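PDB 3NL9: putative NTP pyrophosphohydrolase from Exiguobacterium sibiricum 255-15, which is a putative nucleoside triphosphate pyrophosphohydrolase of the PRA-PH family, probably splitting nucleoside triphosphates into the monophosphate and pyrophosphate. Local coordinates for the interface of chains A and B. Sequence-based numbering; all coordinates share one arbitrary frame. Chains: chain A/B, putative NTP pyrophosphohydrolase.

Contact 1: the interface of chains A and B. Residues chain A 50, 54, 59, 63, 66-67; chain B 31, 34-35, 38.
The ring of A:Phe67 points its CE1 corner at the backbone carbonyl of B:Ala38, 3.7 Å from its O, while at the opposite end B:Leu31 lays its CD2 methyl over one face of the carboxylate of A:Glu59, 3.9 Å from OE1. Between them two all-helical NTP pyrophosphohydrolase subunits of the PRA-PH family meet through apolar groups, helix 31-52 of chain B lying against helices 31-52 and 57-79 of chain A. B:Leu31, with CG anti to the backbone N (chi1 176°), spreads its two methyls: CD2 touches A:Glu59 CB at 3.6 Å, and CD1 reaches A:Ser54 and A:Ala63. A glutamate can serve because its CB makes the nearest contact and the carboxylate merely lays a face on the same methyl. A:Ala63 is small enough to admit the branched B:Val35 closely, its CB 3.4 Å from CG2, tighter than usual. The other valine methyl, CG1, meets CG2 of A:Thr66 at 3.6 Å, the side chains at about a right angle; the threonine thus offers carbon while OG1 turns beside its backbone N. A:Leu50 sets CD2 over the backbone of B:Gly34. Just past the end of helix 31-52, A:Ser54 OG turns back to donate to A:Leu50 O at 2.8 Å, tilted 26° from the carbonyl plane.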
# COMPACT_ATOMS: atom_id res chain seq x y z
N LEU A 50 -3.19 5.31 -11.45
CA LEU A 50 -2.69 5.53 -12.83
C LEU A 50 -3.71 6.26 -13.72
O LEU A 50 -3.34 7.05 -14.58
CB LEU A 50 -2.22 4.19 -13.47
CG LEU A 50 -0.95 3.60 -12.86
CD1 LEU A 50 -0.42 2.32 -13.57
CD2 LEU A 50 0.13 4.70 -12.82
N SER A 54 -3.34 10.11 -15.51
CA SER A 54 -3.40 10.17 -16.96
C SER A 54 -4.29 11.28 -17.51
O SER A 54 -5.28 11.65 -16.90
CB SER A 54 -3.92 8.83 -17.50
OG SER A 54 -2.99 7.79 -17.27
N GLU A 59 -2.46 7.53 -23.02
CA GLU A 59 -1.52 7.58 -21.86
C GLU A 59 -1.79 6.46 -20.91
O GLU A 59 -0.89 5.77 -20.43
CB GLU A 59 -1.68 8.90 -21.06
CG GLU A 59 -1.01 10.09 -21.71
CD GLU A 59 -0.71 11.23 -20.77
OE1 GLU A 59 -1.36 11.39 -19.69
OE2 GLU A 59 0.20 12.00 -21.12
N ALA A 63 0.47 3.16 -19.78
CA ALA A 63 0.94 3.06 -18.40
C ALA A 63 0.54 1.70 -17.83
O ALA A 63 1.34 1.03 -17.15
CB ALA A 63 0.36 4.21 -17.54
N THR A 66 2.73 -1.03 -19.37
CA THR A 66 4.06 -0.98 -18.77
C THR A 66 4.05 -1.63 -17.39
O THR A 66 4.99 -2.37 -17.04
CB THR A 66 4.57 0.45 -18.71
OG1 THR A 66 4.65 0.96 -20.03
CG2 THR A 66 5.95 0.55 -18.03
N PHE A 67 2.99 -1.34 -16.62
CA PHE A 67 2.75 -1.96 -15.32
C PHE A 67 2.66 -3.46 -15.45
O PHE A 67 3.34 -4.19 -14.70
CB PHE A 67 1.47 -1.45 -14.63
CG PHE A 67 1.10 -2.25 -13.40
CD1 PHE A 67 1.75 -2.03 -12.20
CD2 PHE A 67 0.18 -3.28 -13.48
CE1 PHE A 67 1.46 -2.78 -11.08
CE2 PHE A 67 -0.11 -4.07 -12.35
CZ PHE A 67 0.55 -3.83 -11.16
N LEU B 31 3.21 10.95 -14.82
CA LEU B 31 2.71 9.59 -15.15
C LEU B 31 3.84 8.56 -15.23
O LEU B 31 3.71 7.48 -14.70
CB LEU B 31 1.85 9.59 -16.43
CG LEU B 31 1.34 8.24 -16.97
CD1 LEU B 31 0.47 7.58 -15.89
CD2 LEU B 31 0.58 8.37 -18.27
N GLY B 34 4.84 7.78 -11.79
CA GLY B 34 3.77 7.00 -11.15
C GLY B 34 3.75 5.52 -11.55
O GLY B 34 3.45 4.64 -10.73
N VAL B 35 4.03 5.25 -12.82
CA VAL B 35 4.06 3.85 -13.30
C VAL B 35 5.11 3.03 -12.51
O VAL B 35 4.87 1.90 -12.12
CB VAL B 35 4.34 3.75 -14.79
CG1 VAL B 35 4.65 2.33 -15.18
CG2 VAL B 35 3.13 4.23 -15.60
N ALA B 38 3.84 2.56 -8.84
CA ALA B 38 2.76 1.56 -8.87
C ALA B 38 3.33 0.15 -8.99
O ALA B 38 2.94 -0.78 -8.29
CB ALA B 38 1.80 1.87 -10.02

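Contact 2: the interface of chains A and B. Residues chain A 46-47, 60-61, 64, 67-68; chain B 71, 74-75, 78.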
# COMPACT_ATOMS: atom_id res chain seq x y z
N VAL A 46 -2.75 0.91 -8.07
CA VAL A 46 -2.36 0.79 -9.49
C VAL A 46 -3.40 1.45 -10.40
O VAL A 46 -3.09 2.41 -11.08
CB VAL A 46 -2.10 -0.67 -9.92
CG1 VAL A 46 -1.66 -0.75 -11.41
CG2 VAL A 46 -1.06 -1.32 -8.99
N VAL A 47 -4.62 0.92 -10.44
CA VAL A 47 -5.57 1.31 -11.49
C VAL A 47 -6.07 2.74 -11.27
O VAL A 47 -5.89 3.59 -12.15
CB VAL A 47 -6.76 0.32 -11.65
CG1 VAL A 47 -7.73 0.79 -12.75
CG2 VAL A 47 -6.25 -1.13 -11.94
N PHE A 60 -3.07 6.33 -20.57
CA PHE A 60 -3.47 5.47 -19.50
C PHE A 60 -3.20 4.00 -19.86
O PHE A 60 -2.62 3.25 -19.08
CB PHE A 60 -4.93 5.72 -19.16
CG PHE A 60 -5.50 4.77 -18.18
CD1 PHE A 60 -4.87 4.57 -16.97
CD2 PHE A 60 -6.67 4.08 -18.46
CE1 PHE A 60 -5.37 3.70 -16.05
CE2 PHE A 60 -7.18 3.18 -17.54
CZ PHE A 60 -6.54 2.99 -16.34
N LEU A 61 -3.58 3.63 -21.07
CA LEU A 61 -3.35 2.29 -21.57
C LEU A 61 -1.84 1.97 -21.67
O LEU A 61 -1.42 0.85 -21.31
CB LEU A 61 -4.08 2.07 -22.91
CG LEU A 61 -5.60 1.93 -22.80
CD1 LEU A 61 -6.25 1.61 -24.16
CD2 LEU A 61 -5.92 0.89 -21.72
N ILE A 64 -0.70 1.28 -18.12
CA ILE A 64 -1.21 -0.01 -17.64
C ILE A 64 -0.37 -1.13 -18.27
O ILE A 64 0.04 -2.03 -17.58
CB ILE A 64 -2.73 -0.17 -17.89
CG1 ILE A 64 -3.54 0.68 -16.88
CG2 ILE A 64 -3.15 -1.63 -17.89
CD1 ILE A 64 -3.53 0.22 -15.42
N PHE A 67 2.99 -1.34 -16.62
CA PHE A 67 2.75 -1.96 -15.32
C PHE A 67 2.66 -3.46 -15.45
O PHE A 67 3.34 -4.19 -14.70
CB PHE A 67 1.47 -1.45 -14.63
CG PHE A 67 1.10 -2.25 -13.40
CD1 PHE A 67 1.75 -2.03 -12.20
CD2 PHE A 67 0.18 -3.28 -13.48
CE1 PHE A 67 1.46 -2.78 -11.08
CE2 PHE A 67 -0.11 -4.07 -12.35
CZ PHE A 67 0.55 -3.83 -11.16
N LYS A 68 1.83 -3.92 -16.38
CA LYS A 68 1.64 -5.36 -16.59
C LYS A 68 2.91 -6.10 -16.93
O LYS A 68 3.10 -7.24 -16.50
CB LYS A 68 0.55 -5.65 -17.63
CG LYS A 68 -0.83 -5.37 -17.06
CD LYS A 68 -1.85 -4.94 -18.09
CE LYS A 68 -2.60 -6.08 -18.69
NZ LYS A 68 -3.59 -5.56 -19.70
N LEU B 71 -7.69 -7.13 -11.88
CA LEU B 71 -6.98 -5.98 -12.43
C LEU B 71 -7.61 -5.56 -13.75
O LEU B 71 -7.90 -4.38 -13.96
CB LEU B 71 -5.50 -6.31 -12.66
CG LEU B 71 -4.57 -5.22 -13.23
CD1 LEU B 71 -4.11 -4.30 -12.10
CD2 LEU B 71 -3.37 -5.88 -13.94
N ALA B 74 -10.94 -3.83 -13.43
CA ALA B 74 -10.83 -2.51 -12.85
C ALA B 74 -10.42 -1.53 -13.91
O ALA B 74 -10.96 -0.43 -13.96
CB ALA B 74 -9.85 -2.49 -11.65
N VAL B 75 -9.46 -1.91 -14.77
CA VAL B 75 -9.07 -1.07 -15.89
C VAL B 75 -10.27 -0.83 -16.82
O VAL B 75 -10.48 0.29 -17.28
CB VAL B 75 -7.93 -1.71 -16.71
CG1 VAL B 75 -7.60 -0.84 -17.92
CG2 VAL B 75 -6.67 -1.90 -15.86
N SER B 78 -12.45 1.69 -15.26
CA SER B 78 -11.81 3.03 -15.27
C SER B 78 -11.75 3.69 -16.65
O SER B 78 -11.78 4.92 -16.77
CB SER B 78 -10.42 2.96 -14.65
OG SER B 78 -10.52 2.68 -13.26
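A:Val47 packs against B:Leu71, B:Ala74, B:Val75 and B:Ser78 in an apolar helix-to-helix interface that helps hold two copies together in what is probably a dimer; no polar pair bonds across it. The beta-branched valine suits this place because its methyls diverge. With CG1 anti to the backbone N (chi1 180°), that methyl goes to B:Ser78, 3.4 Å from the hydroxyl OG, while CG2 goes to B:Leu71, 3.8 Å from CD1, and rests beside the methyl of B:Ala74. The serine hydroxyl turns back toward B:Ala74 O in a weak hydrogen bond, while its short side chain lets the valine methyl come close. B:Val75 meets A:Ile64 tip to tip, CG2 to CD1 at 3.8 Å; the long isoleucine arm bridges this separation. The other methyl of B:Val75, CG1, comes within 4.1 Å of A:Phe60 CE2. B:Leu71 crosses the CE2 corner of A:Phe67 obliquely, CD1 4.0 Å from CE2 on the side of the ring that A:Val46 covers, while CD2 also touches the aliphatic CG of A:Lys68. There A:Val46 CG1 sits 3.5 Å above the ring centre, which should help to fix its tilt. In the fold, the patch brings helix 57-79 of chain B across helices 31-52 and 57-79 of chain A.

Contact 3: the interface of chains A and B. Residues chain A 7, 102, 105-106, 109, 116, 120; chain B 7-8, 102, 106.
A:Leu102 and B:Leu102 meet methyl to methyl, CD1 to CD1 at 3.3 Å, a tight contact of equivalent residues at the two-fold axis of this all-helical PRA-PH-family pair. Each leucine holds CG anti to the backbone N (chi1 175°), which carries its branch toward the partner's helix 87-112. Around this centre A:Met106 and B:Met106, both built as selenomethionine, bend at chi2 (-72°) so that each terminal methyl reaches the opposite tyrosine; A:Met106 CE lies 3.5 Å from B:Tyr7 CB. A flexible, unbranched chain suits this site, since it can curl to fit between leucine and tyrosine. The two Tyr7 rings slide past one another in opposite directions, A:Tyr7 CD2 being 3.7 Å from B:Tyr7 CE2. Behind, A:Tyr7 puts CD1 3.3 Å above the centre of the A:Phe120 ring. An alanine in place of A:Tyr7 would probably leave B:Tyr7 and the A:Phe120 face without their ring partner and the bridging water without its phenol. Further out, A:Pro116 brings CD over the face of the B:Tyr8 ring near CD1, at 3.5 Å, and its rigid ring also sets CB 3.6 Å above the centre of the A:Phe109 ring. The backbone of A:Phe109 meets the B:Tyr8 ring edge-on. At the polar rim a water, lying in the plane of the A:Tyr7 ring, links A:Tyr7 OH (3.2 Å) to B:Tyr8 N (3.2 Å, 162° at H).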
# COMPACT_ATOMS: atom_id res chain seq x y z
N TYR A 7 -3.08 4.56 12.55
CA TYR A 7 -3.57 3.90 11.35
C TYR A 7 -4.07 2.51 11.61
O TYR A 7 -5.20 2.17 11.23
CB TYR A 7 -2.48 3.83 10.28
CG TYR A 7 -1.98 5.17 9.80
CD1 TYR A 7 -2.75 5.99 8.98
CD2 TYR A 7 -0.72 5.62 10.14
CE1 TYR A 7 -2.27 7.23 8.53
CE2 TYR A 7 -0.25 6.86 9.71
CZ TYR A 7 -1.02 7.65 8.89
OH TYR A 7 -0.50 8.87 8.46
N LEU A 102 3.70 -0.88 2.32
CA LEU A 102 3.46 0.33 3.15
C LEU A 102 4.53 1.37 2.90
O LEU A 102 4.24 2.58 2.72
CB LEU A 102 3.40 -0.04 4.64
CG LEU A 102 3.27 1.06 5.69
CD1 LEU A 102 2.01 1.92 5.43
CD2 LEU A 102 3.26 0.45 7.07
N ILE A 105 4.08 3.01 -0.56
CA ILE A 105 2.92 3.88 -0.52
C ILE A 105 3.36 5.20 0.11
O ILE A 105 3.17 6.28 -0.46
CB ILE A 105 1.79 3.22 0.26
CG1 ILE A 105 1.07 2.22 -0.66
CG2 ILE A 105 0.78 4.27 0.81
CD1 ILE A 105 0.31 1.13 0.09
N MSE A 106 4.04 5.10 1.24
CA MSE A 106 4.48 6.28 1.94
C MSE A 106 5.40 7.13 1.07
O MSE A 106 5.25 8.34 1.08
CB MSE A 106 5.13 5.98 3.30
CG MSE A 106 4.14 5.47 4.35
SE MSE A 106 3.01 7.00 4.91
CE MSE A 106 1.77 6.26 6.21
N PHE A 109 3.38 9.24 -1.25
CA PHE A 109 2.99 10.46 -0.57
C PHE A 109 4.15 11.45 -0.57
O PHE A 109 3.94 12.62 -0.89
CB PHE A 109 2.46 10.25 0.87
CG PHE A 109 1.05 9.73 0.92
CD1 PHE A 109 -0.02 10.60 0.74
CD2 PHE A 109 0.79 8.40 1.09
CE1 PHE A 109 -1.30 10.15 0.77
CE2 PHE A 109 -0.50 7.93 1.12
CZ PHE A 109 -1.55 8.82 0.96
N PRO A 116 -0.13 12.27 4.56
CA PRO A 116 -1.24 11.31 4.50
C PRO A 116 -2.19 11.32 5.70
O PRO A 116 -3.36 10.92 5.57
CB PRO A 116 -0.53 9.94 4.44
CG PRO A 116 0.73 10.15 5.13
CD PRO A 116 1.16 11.56 4.69
N PHE A 120 -6.10 10.28 5.51
CA PHE A 120 -6.52 9.02 6.12
C PHE A 120 -7.65 9.29 7.17
O PHE A 120 -8.62 8.56 7.24
CB PHE A 120 -5.32 8.30 6.79
CG PHE A 120 -5.71 7.05 7.56
CD1 PHE A 120 -6.18 7.14 8.84
CD2 PHE A 120 -5.61 5.80 6.98
CE1 PHE A 120 -6.53 6.03 9.56
CE2 PHE A 120 -5.95 4.64 7.70
CZ PHE A 120 -6.41 4.75 8.98
N TYR B 7 5.63 7.40 10.06
CA TYR B 7 5.85 6.74 8.79
C TYR B 7 6.25 7.70 7.70
O TYR B 7 7.26 7.48 7.02
CB TYR B 7 4.59 6.01 8.33
CG TYR B 7 4.13 4.90 9.25
CD1 TYR B 7 4.82 3.70 9.34
CD2 TYR B 7 3.00 5.04 10.03
CE1 TYR B 7 4.39 2.66 10.19
CE2 TYR B 7 2.57 4.03 10.88
CZ TYR B 7 3.26 2.84 10.96
OH TYR B 7 2.79 1.84 11.81
N TYR B 8 5.47 8.77 7.52
CA TYR B 8 5.71 9.70 6.43
C TYR B 8 7.04 10.44 6.61
O TYR B 8 7.80 10.62 5.64
CB TYR B 8 4.52 10.71 6.32
CG TYR B 8 4.72 11.79 5.28
CD1 TYR B 8 4.59 11.54 3.91
CD2 TYR B 8 5.09 13.07 5.66
CE1 TYR B 8 4.79 12.57 2.95
CE2 TYR B 8 5.29 14.08 4.73
CZ TYR B 8 5.14 13.83 3.38
OH TYR B 8 5.35 14.86 2.48
N LEU B 102 -3.30 2.74 1.19
CA LEU B 102 -2.81 2.71 2.60
C LEU B 102 -3.81 2.02 3.51
O LEU B 102 -3.44 1.15 4.34
CB LEU B 102 -2.52 4.14 3.10
CG LEU B 102 -2.11 4.36 4.56
CD1 LEU B 102 -0.85 3.54 4.90
CD2 LEU B 102 -1.92 5.83 4.81
N MSE B 106 -3.27 -1.51 5.56
CA MSE B 106 -3.48 -1.56 6.99
C MSE B 106 -4.45 -2.67 7.36
O MSE B 106 -4.19 -3.36 8.33
CB MSE B 106 -3.90 -0.21 7.60
CG MSE B 106 -2.79 0.84 7.59
SE MSE B 106 -1.45 0.32 8.94
CE MSE B 106 -0.07 1.69 8.83
O HOH W 1 2.63 9.31 8.99

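Contacts 1 and 2 are neighbours, their C-alpha centres about 8 Å apart, and share A:Phe67, which faces a different helix of chain B in each. Both draw on helices 31-52 and 57-79 of chain A, so the helical pair of one subunit is gripped by helix 31-52 of the other in contact 1 and by helix 57-79 in contact 2. The C-alpha centre of contact 3, which uses helices 7-17, 87-112 and 117-128, lies about 20 Å from that of contact 1 and about 21 Å from that of contact 2. Repeated by the two-fold symmetry, these separate patches are consistent with a dimer, though the structure alone does not show that it is the form in solution.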